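Local coordinates for probable ABC transporter extracellular-binding protein YckB (Bacillus subtilis, PDB 2IEE) that is probably the extracellular solute-binding component of a binding-protein-dependent transport system, at residues A[33-38]-A[87-92]; A[103-108]-A[226-231]; A[122-127]-A[174-179]. All blocks are in the same frame, centred on the assembly; numbering follows the deposited sequence.

All three contacts are largely buried. Interaction 1 lies nearest the middle of the chain, interaction 2 farther out in the same lobe, and interaction 3 in the other lobe. Interactions 1 and 2 touch: D90 OD1 and K108 NZ form a salt bridge of 2.7 Å. Interaction 3 stands apart, its centre about 27 Å from that of interaction 1 and about 34 Å from that of interaction 2. The long strand 197-214 packs beside all three. The chemistry differs with place. Interaction 1 is bridged by water. In interaction 2 one leucine of helix 218-234 packs against a loop, of which T105 is exposed. Interaction 3 pairs a direct hydrogen bond with apolar packing.

Interaction 1 of 3, residues A[33-38]-A[87-92]; sequences PTSYHD and AANDID
N89 and D90 approach S35 and T34 at long range, with a water joining the polar ends of T34 and D90. The CA atoms of S35 and N89 are 7.1 Å apart, and those of T34 and D90 are 7.5 Å apart.

A88 takes part mainly through its backbone. Its carbonyl O is hydrogen-bonded to T27 OG1, and S35 OG bonds to the same hydroxyl. T27 OG1 therefore bonds to both segments.

N89 comes next. Its CB starts away from 33-38, but with CG nearly anti to the backbone N (chi1 -162°) the end of its side chain comes back toward S35 CB. This touch is only a grazing one.

This is the family 3 solute-binding fold, of the periplasmic binding protein class. Segment 87-92 is the loop that leaves strand 86-87, an edge strand of a parallel three-stranded sheet. In the other segment, T34 and S35 both face L31 in a classic beta bulge, close to the hairpin of strands 36-38 and 45-47.

D90 follows. Its CB lies 4.4 Å from T34 CG2, a long carbon contact. Its carboxylate is reached through a water. T34 OG1 donates to the water at 2.8 Å, and the water donates to D90 OD1 at 2.9 Å. The angle at the water is about 120°, and it spans an OG1 to OD1 separation of 4.9 Å between T34 and D90. OD1 also holds a salt bridge to K108, which probably favours the charged form of the carboxylate. E50 backs the bridge, bonding T34 OG1 through its N and D90 N through OE1. The T34 hydroxyl thus gives its proton to the water and accepts one from the E50 backbone.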
# COMPACT_ATOMS: atom_id res chain seq x y z
N PRO A 33 -4.61 -1.05 -5.52
CA PRO A 33 -5.59 -2.14 -5.53
C PRO A 33 -5.76 -2.79 -4.15
O PRO A 33 -6.05 -3.99 -4.06
CB PRO A 33 -4.98 -3.11 -6.52
CG PRO A 33 -3.53 -3.07 -6.06
CD PRO A 33 -3.27 -1.58 -5.82
N THR A 34 -5.59 -2.03 -3.08
CA THR A 34 -5.70 -2.62 -1.75
C THR A 34 -7.01 -2.29 -1.03
O THR A 34 -7.48 -3.06 -0.19
CB THR A 34 -4.50 -2.20 -0.87
OG1 THR A 34 -4.38 -3.11 0.22
CG2 THR A 34 -4.70 -0.79 -0.34
N SER A 35 -7.59 -1.15 -1.36
CA SER A 35 -8.86 -0.73 -0.78
C SER A 35 -9.52 0.23 -1.78
O SER A 35 -9.17 1.41 -1.83
CB SER A 35 -8.65 -0.02 0.56
OG SER A 35 -9.88 0.44 1.09
N TYR A 36 -10.45 -0.28 -2.57
CA TYR A 36 -11.13 0.54 -3.56
C TYR A 36 -12.47 -0.08 -3.91
O TYR A 36 -12.84 -1.12 -3.36
CB TYR A 36 -10.28 0.63 -4.84
CG TYR A 36 -10.13 -0.70 -5.56
CD1 TYR A 36 -9.29 -1.69 -5.06
CD2 TYR A 36 -10.86 -0.97 -6.71
CE1 TYR A 36 -9.18 -2.93 -5.68
CE2 TYR A 36 -10.77 -2.20 -7.35
CZ TYR A 36 -9.93 -3.17 -6.83
OH TYR A 36 -9.85 -4.39 -7.47
N HIS A 37 -13.21 0.54 -4.82
CA HIS A 37 -14.50 0.02 -5.22
C HIS A 37 -14.43 -0.58 -6.62
O HIS A 37 -13.86 0.01 -7.54
CB HIS A 37 -15.56 1.13 -5.19
CG HIS A 37 -15.74 1.76 -3.84
ND1 HIS A 37 -15.02 2.87 -3.44
CD2 HIS A 37 -16.54 1.44 -2.80
CE1 HIS A 37 -15.37 3.21 -2.22
NE2 HIS A 37 -16.30 2.36 -1.80
N ASP A 38 -15.02 -1.76 -6.77
CA ASP A 38 -15.05 -2.48 -8.03
C ASP A 38 -16.07 -1.90 -9.00
O ASP A 38 -17.18 -2.41 -9.14
CB ASP A 38 -15.34 -3.96 -7.77
CG ASP A 38 -15.36 -4.79 -9.03
OD1 ASP A 38 -14.66 -4.42 -9.99
OD2 ASP A 38 -16.07 -5.82 -9.07
N ALA A 87 -8.43 -0.16 11.96
CA ALA A 87 -8.27 0.62 10.74
C ALA A 87 -7.35 -0.16 9.80
O ALA A 87 -6.28 -0.62 10.20
CB ALA A 87 -7.67 1.98 11.06
N ALA A 88 -7.80 -0.32 8.56
CA ALA A 88 -7.03 -1.04 7.54
C ALA A 88 -6.92 -0.11 6.34
O ALA A 88 -7.84 -0.00 5.54
CB ALA A 88 -7.75 -2.32 7.15
N ASN A 89 -5.78 0.55 6.21
CA ASN A 89 -5.63 1.49 5.12
C ASN A 89 -4.17 1.68 4.72
O ASN A 89 -3.67 2.80 4.71
CB ASN A 89 -6.23 2.84 5.52
CG ASN A 89 -6.51 3.74 4.32
OD1 ASN A 89 -6.29 4.95 4.38
ND2 ASN A 89 -7.02 3.15 3.24
N ASP A 90 -3.49 0.58 4.40
CA ASP A 90 -2.10 0.65 3.97
C ASP A 90 -1.25 1.46 4.95
O ASP A 90 -0.36 2.21 4.55
CB ASP A 90 -2.07 1.29 2.57
CG ASP A 90 -0.85 0.88 1.77
OD1 ASP A 90 -0.58 -0.34 1.67
OD2 ASP A 90 -0.17 1.78 1.23
N ILE A 91 -1.51 1.29 6.24
CA ILE A 91 -0.77 2.02 7.26
C ILE A 91 0.53 1.32 7.64
O ILE A 91 0.53 0.16 8.06
CB ILE A 91 -1.65 2.20 8.51
CG1 ILE A 91 -2.97 2.86 8.11
CG2 ILE A 91 -0.92 3.05 9.54
CD1 ILE A 91 -3.99 2.93 9.21
N ASP A 92 1.64 2.03 7.49
CA ASP A 92 2.94 1.45 7.80
C ASP A 92 3.13 1.19 9.28
O ASP A 92 2.60 1.90 10.14
CB ASP A 92 4.08 2.37 7.32
CG ASP A 92 4.02 2.67 5.83
OD1 ASP A 92 3.67 1.77 5.04
OD2 ASP A 92 4.35 3.81 5.44
O HOH W 1 -2.63 -2.32 2.24

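Interaction 2 of 3, residues A[103-108]-A[226-231]; sequences FSTPYK and EALKEM
L228 pushes its CD1 methyl into the bend of 103-108 and overlaps S104, T105 and Y107. The methyl sits 3.7 Å from S104 OG and 3.8 Å from S104 CB. It lies 3.9 Å from T105 OG1. L228 and T105 run past each other in opposite directions, and the leucine CB also approaches that hydroxyl.

Y107 receives the leucine at its ring edge. CD1 is in the ring plane, 4.0 Å from Y107 CD2. The other methyl of L228, CD2, is 4.1 Å from the same ring carbon. The torsion of Y107 (chi1 37°) sets the ring between its backbone N and carbonyl carbon, with this edge turned to the helix. At the far end of the ring, Y107 OH bonds E50 OE2, which holds the ring.

The contact joins helix 218-234 to the loop between strands 101-103 and 108-116. Strand 108-116 is one of the long strands that pass between the two lobes. L228 also packs on V53, so it lies between the loop and helix 49-60.

S104 OG, beside the methyl, has polar partners of its own. It donates to T105 O at 2.9 Å, tilted 34° from the carbonyl plane, and also bonds L211 N. T105 N bonds to N225 OD1 of the same helix. The grip of L228 itself is therefore dispersive and without direction, while hydrogen bonds hold the loop's shape.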
# COMPACT_ATOMS: atom_id res chain seq x y z
N PHE A 103 -0.63 -3.30 16.48
CA PHE A 103 -0.66 -3.75 15.09
C PHE A 103 -0.78 -5.26 15.02
O PHE A 103 -0.38 -5.97 15.94
CB PHE A 103 0.63 -3.36 14.37
CG PHE A 103 0.70 -1.93 13.94
CD1 PHE A 103 0.07 -1.53 12.77
CD2 PHE A 103 1.44 -1.01 14.66
CE1 PHE A 103 0.19 -0.21 12.32
CE2 PHE A 103 1.56 0.30 14.23
CZ PHE A 103 0.94 0.70 13.05
N SER A 104 -1.34 -5.75 13.92
CA SER A 104 -1.44 -7.18 13.71
C SER A 104 -0.09 -7.49 13.07
O SER A 104 0.70 -6.59 12.83
CB SER A 104 -2.54 -7.50 12.70
OG SER A 104 -2.23 -6.97 11.42
N THR A 105 0.19 -8.77 12.82
CA THR A 105 1.43 -9.11 12.15
C THR A 105 1.24 -8.47 10.78
O THR A 105 0.11 -8.26 10.34
CB THR A 105 1.59 -10.63 12.02
OG1 THR A 105 0.36 -11.21 11.59
CG2 THR A 105 2.01 -11.25 13.36
N PRO A 106 2.34 -8.12 10.09
CA PRO A 106 2.21 -7.50 8.77
C PRO A 106 1.70 -8.45 7.69
O PRO A 106 1.95 -9.66 7.76
CB PRO A 106 3.63 -7.02 8.47
CG PRO A 106 4.32 -6.99 9.83
CD PRO A 106 3.75 -8.20 10.51
N TYR A 107 0.97 -7.92 6.72
CA TYR A 107 0.49 -8.74 5.61
C TYR A 107 0.90 -8.19 4.25
O TYR A 107 0.42 -8.63 3.20
CB TYR A 107 -1.03 -8.95 5.69
CG TYR A 107 -1.87 -7.79 6.18
CD1 TYR A 107 -2.05 -6.66 5.40
CD2 TYR A 107 -2.54 -7.87 7.40
CE1 TYR A 107 -2.89 -5.63 5.81
CE2 TYR A 107 -3.38 -6.84 7.83
CZ TYR A 107 -3.55 -5.72 7.03
OH TYR A 107 -4.39 -4.70 7.42
N LYS A 108 1.81 -7.21 4.27
CA LYS A 108 2.35 -6.63 3.04
C LYS A 108 3.69 -5.98 3.32
O LYS A 108 3.84 -5.23 4.28
CB LYS A 108 1.40 -5.60 2.42
CG LYS A 108 1.94 -4.99 1.12
CD LYS A 108 0.84 -4.44 0.21
CE LYS A 108 0.29 -3.11 0.70
NZ LYS A 108 1.30 -2.02 0.62
N GLU A 226 -3.94 -14.79 14.90
CA GLU A 226 -4.19 -16.23 14.83
C GLU A 226 -4.79 -16.58 13.47
O GLU A 226 -4.37 -17.53 12.82
CB GLU A 226 -5.13 -16.66 15.97
CG GLU A 226 -4.40 -16.99 17.27
CD GLU A 226 -5.33 -17.25 18.45
OE1 GLU A 226 -6.32 -18.01 18.29
OE2 GLU A 226 -5.08 -16.70 19.55
N ALA A 227 -5.77 -15.79 13.03
CA ALA A 227 -6.41 -16.02 11.74
C ALA A 227 -5.46 -15.69 10.58
O ALA A 227 -5.44 -16.40 9.58
CB ALA A 227 -7.68 -15.19 11.64
N LEU A 228 -4.68 -14.63 10.73
CA LEU A 228 -3.73 -14.23 9.70
C LEU A 228 -2.64 -15.29 9.51
O LEU A 228 -2.21 -15.56 8.39
CB LEU A 228 -3.09 -12.88 10.04
CG LEU A 228 -3.94 -11.63 9.80
CD1 LEU A 228 -3.26 -10.39 10.36
CD2 LEU A 228 -4.19 -11.48 8.31
N LYS A 229 -2.21 -15.89 10.62
CA LYS A 229 -1.18 -16.92 10.58
C LYS A 229 -1.73 -18.15 9.85
O LYS A 229 -1.03 -18.78 9.07
CB LYS A 229 -0.76 -17.31 12.01
CG LYS A 229 0.24 -18.45 12.08
CD LYS A 229 0.73 -18.68 13.51
CE LYS A 229 1.78 -19.78 13.57
NZ LYS A 229 2.36 -19.95 14.94
N GLU A 230 -2.99 -18.47 10.13
CA GLU A 230 -3.66 -19.60 9.51
C GLU A 230 -3.74 -19.37 8.00
O GLU A 230 -3.58 -20.30 7.21
CB GLU A 230 -5.06 -19.74 10.11
CG GLU A 230 -5.89 -20.90 9.58
CD GLU A 230 -7.27 -20.94 10.20
OE1 GLU A 230 -7.37 -21.16 11.43
OE2 GLU A 230 -8.27 -20.74 9.46
N MSE A 231 -3.99 -18.12 7.62
CA MSE A 231 -4.10 -17.74 6.22
C MSE A 231 -2.72 -17.75 5.57
O MSE A 231 -2.56 -18.12 4.40
CB MSE A 231 -4.74 -16.35 6.10
CG MSE A 231 -6.24 -16.33 6.37
SE MSE A 231 -6.94 -14.53 6.54
CE MSE A 231 -6.90 -14.03 4.67

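Interaction 3 of 3, residues A[122-127]-A[174-179]; sequences SGIKTL and TDVILN
S122 and I124 both point at 174-179, but they meet it in different ways. S122 brings a hydroxyl to a backbone carbonyl. I124 brings a methyl to the branch of V176.

S122 approaches alongside D175. Their CA atoms are 5.6 Å apart and their CB atoms 4.2 Å apart. S122 OG is placed beside its own N by chi1 (-57°), and it donates to D175 O at 2.7 Å. The hydroxyl lies in the carbonyl plane and on a lone pair, with a C=O...OG angle of 138°. S122 OG is also bonded by R117 N, so two hydrogen bonds hold the hydroxyl.

The D175 side chain does not use S122 for its charge. Its carboxylate bonds K134 N through OD2 and forms a salt bridge with R117 through OD1. R117 also reaches T174 O. It thus grips the backbone at T174 as well as the carboxylate.

I124 and V176 cross at about a right angle. I124 is stretched out, and its CD1 ends 3.9 Å from V176 CB. It sits nearly evenly between the two valine methyls, 4.3 Å from V176 CG2 and 4.4 Å from V176 CG1. V116 and A114 of the neighbouring strand 108-116 pack on I124 and V176 respectively.

The contact fastens the loop after strand 108-116 to the segment that runs into strand 176-180, the antiparallel neighbour of 108-116 in the mixed sheet of this lobe. Its centre is about 21 Å from the centre of the chain.

The chemistry changes from D175 to V176. At D175 the hold is directional and fixes where S122 sits. At V176 the contact is apolar and has no directional bond.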
# COMPACT_ATOMS: atom_id res chain seq x y z
N SER A 122 16.51 6.62 -18.61
CA SER A 122 16.51 8.06 -18.36
C SER A 122 17.85 8.59 -17.85
O SER A 122 17.90 9.60 -17.14
CB SER A 122 15.40 8.41 -17.35
OG SER A 122 14.12 7.98 -17.82
N GLY A 123 18.94 7.92 -18.22
CA GLY A 123 20.27 8.35 -17.82
C GLY A 123 20.50 8.28 -16.32
O GLY A 123 21.37 8.95 -15.78
N ILE A 124 19.71 7.45 -15.65
CA ILE A 124 19.81 7.30 -14.21
C ILE A 124 20.45 5.96 -13.81
O ILE A 124 20.06 4.91 -14.32
CB ILE A 124 18.40 7.40 -13.57
CG1 ILE A 124 17.82 8.79 -13.86
CG2 ILE A 124 18.47 7.11 -12.07
CD1 ILE A 124 16.34 8.95 -13.50
N LYS A 125 21.44 6.02 -12.92
CA LYS A 125 22.11 4.81 -12.44
C LYS A 125 21.81 4.57 -10.95
O LYS A 125 21.58 3.44 -10.53
CB LYS A 125 23.63 4.90 -12.65
CG LYS A 125 24.07 4.71 -14.10
CD LYS A 125 25.60 4.68 -14.21
CE LYS A 125 26.07 4.56 -15.66
NZ LYS A 125 25.67 3.28 -16.33
N THR A 126 21.83 5.65 -10.17
CA THR A 126 21.56 5.55 -8.73
C THR A 126 20.67 6.74 -8.36
O THR A 126 20.42 7.62 -9.19
CB THR A 126 22.86 5.62 -7.88
OG1 THR A 126 23.52 6.87 -8.10
CG2 THR A 126 23.81 4.48 -8.23
N LEU A 127 20.19 6.77 -7.12
CA LEU A 127 19.34 7.87 -6.68
C LEU A 127 20.03 9.21 -6.88
O LEU A 127 19.38 10.21 -7.21
CB LEU A 127 18.96 7.70 -5.21
CG LEU A 127 17.80 6.74 -4.94
CD1 LEU A 127 17.67 6.51 -3.44
CD2 LEU A 127 16.51 7.33 -5.52
N THR A 174 9.22 13.83 -19.46
CA THR A 174 9.62 13.76 -18.05
C THR A 174 10.67 12.64 -18.00
O THR A 174 10.89 11.95 -19.00
CB THR A 174 8.47 13.41 -17.10
OG1 THR A 174 7.81 12.21 -17.55
CG2 THR A 174 7.47 14.58 -17.01
N ASP A 175 11.30 12.45 -16.84
CA ASP A 175 12.34 11.44 -16.74
C ASP A 175 12.09 10.27 -15.79
O ASP A 175 12.45 9.14 -16.09
CB ASP A 175 13.65 12.08 -16.31
CG ASP A 175 14.12 13.13 -17.28
OD1 ASP A 175 14.23 12.80 -18.47
OD2 ASP A 175 14.39 14.26 -16.83
N VAL A 176 11.47 10.56 -14.65
CA VAL A 176 11.29 9.52 -13.67
C VAL A 176 10.04 9.70 -12.81
O VAL A 176 9.57 10.82 -12.61
CB VAL A 176 12.53 9.49 -12.75
CG1 VAL A 176 12.66 10.83 -12.04
CG2 VAL A 176 12.46 8.34 -11.75
N ILE A 177 9.51 8.57 -12.34
CA ILE A 177 8.34 8.55 -11.46
C ILE A 177 8.75 7.70 -10.26
O ILE A 177 9.17 6.56 -10.41
CB ILE A 177 7.12 7.85 -12.08
CG1 ILE A 177 6.74 8.52 -13.40
CG2 ILE A 177 5.93 7.92 -11.11
CD1 ILE A 177 6.38 9.96 -13.24
N LEU A 178 8.61 8.27 -9.06
CA LEU A 178 8.95 7.56 -7.83
C LEU A 178 7.64 7.09 -7.17
O LEU A 178 6.74 7.90 -6.96
CB LEU A 178 9.71 8.48 -6.88
CG LEU A 178 11.21 8.24 -6.69
CD1 LEU A 178 11.88 7.98 -8.03
CD2 LEU A 178 11.83 9.45 -5.99
N ASN A 179 7.54 5.80 -6.86
CA ASN A 179 6.33 5.29 -6.23
C ASN A 179 6.61 3.91 -5.64
O ASN A 179 7.73 3.41 -5.74
CB ASN A 179 5.20 5.19 -7.27
CG ASN A 179 3.81 5.21 -6.64
OD1 ASN A 179 3.67 5.18 -5.41
ND2 ASN A 179 2.78 5.26 -7.47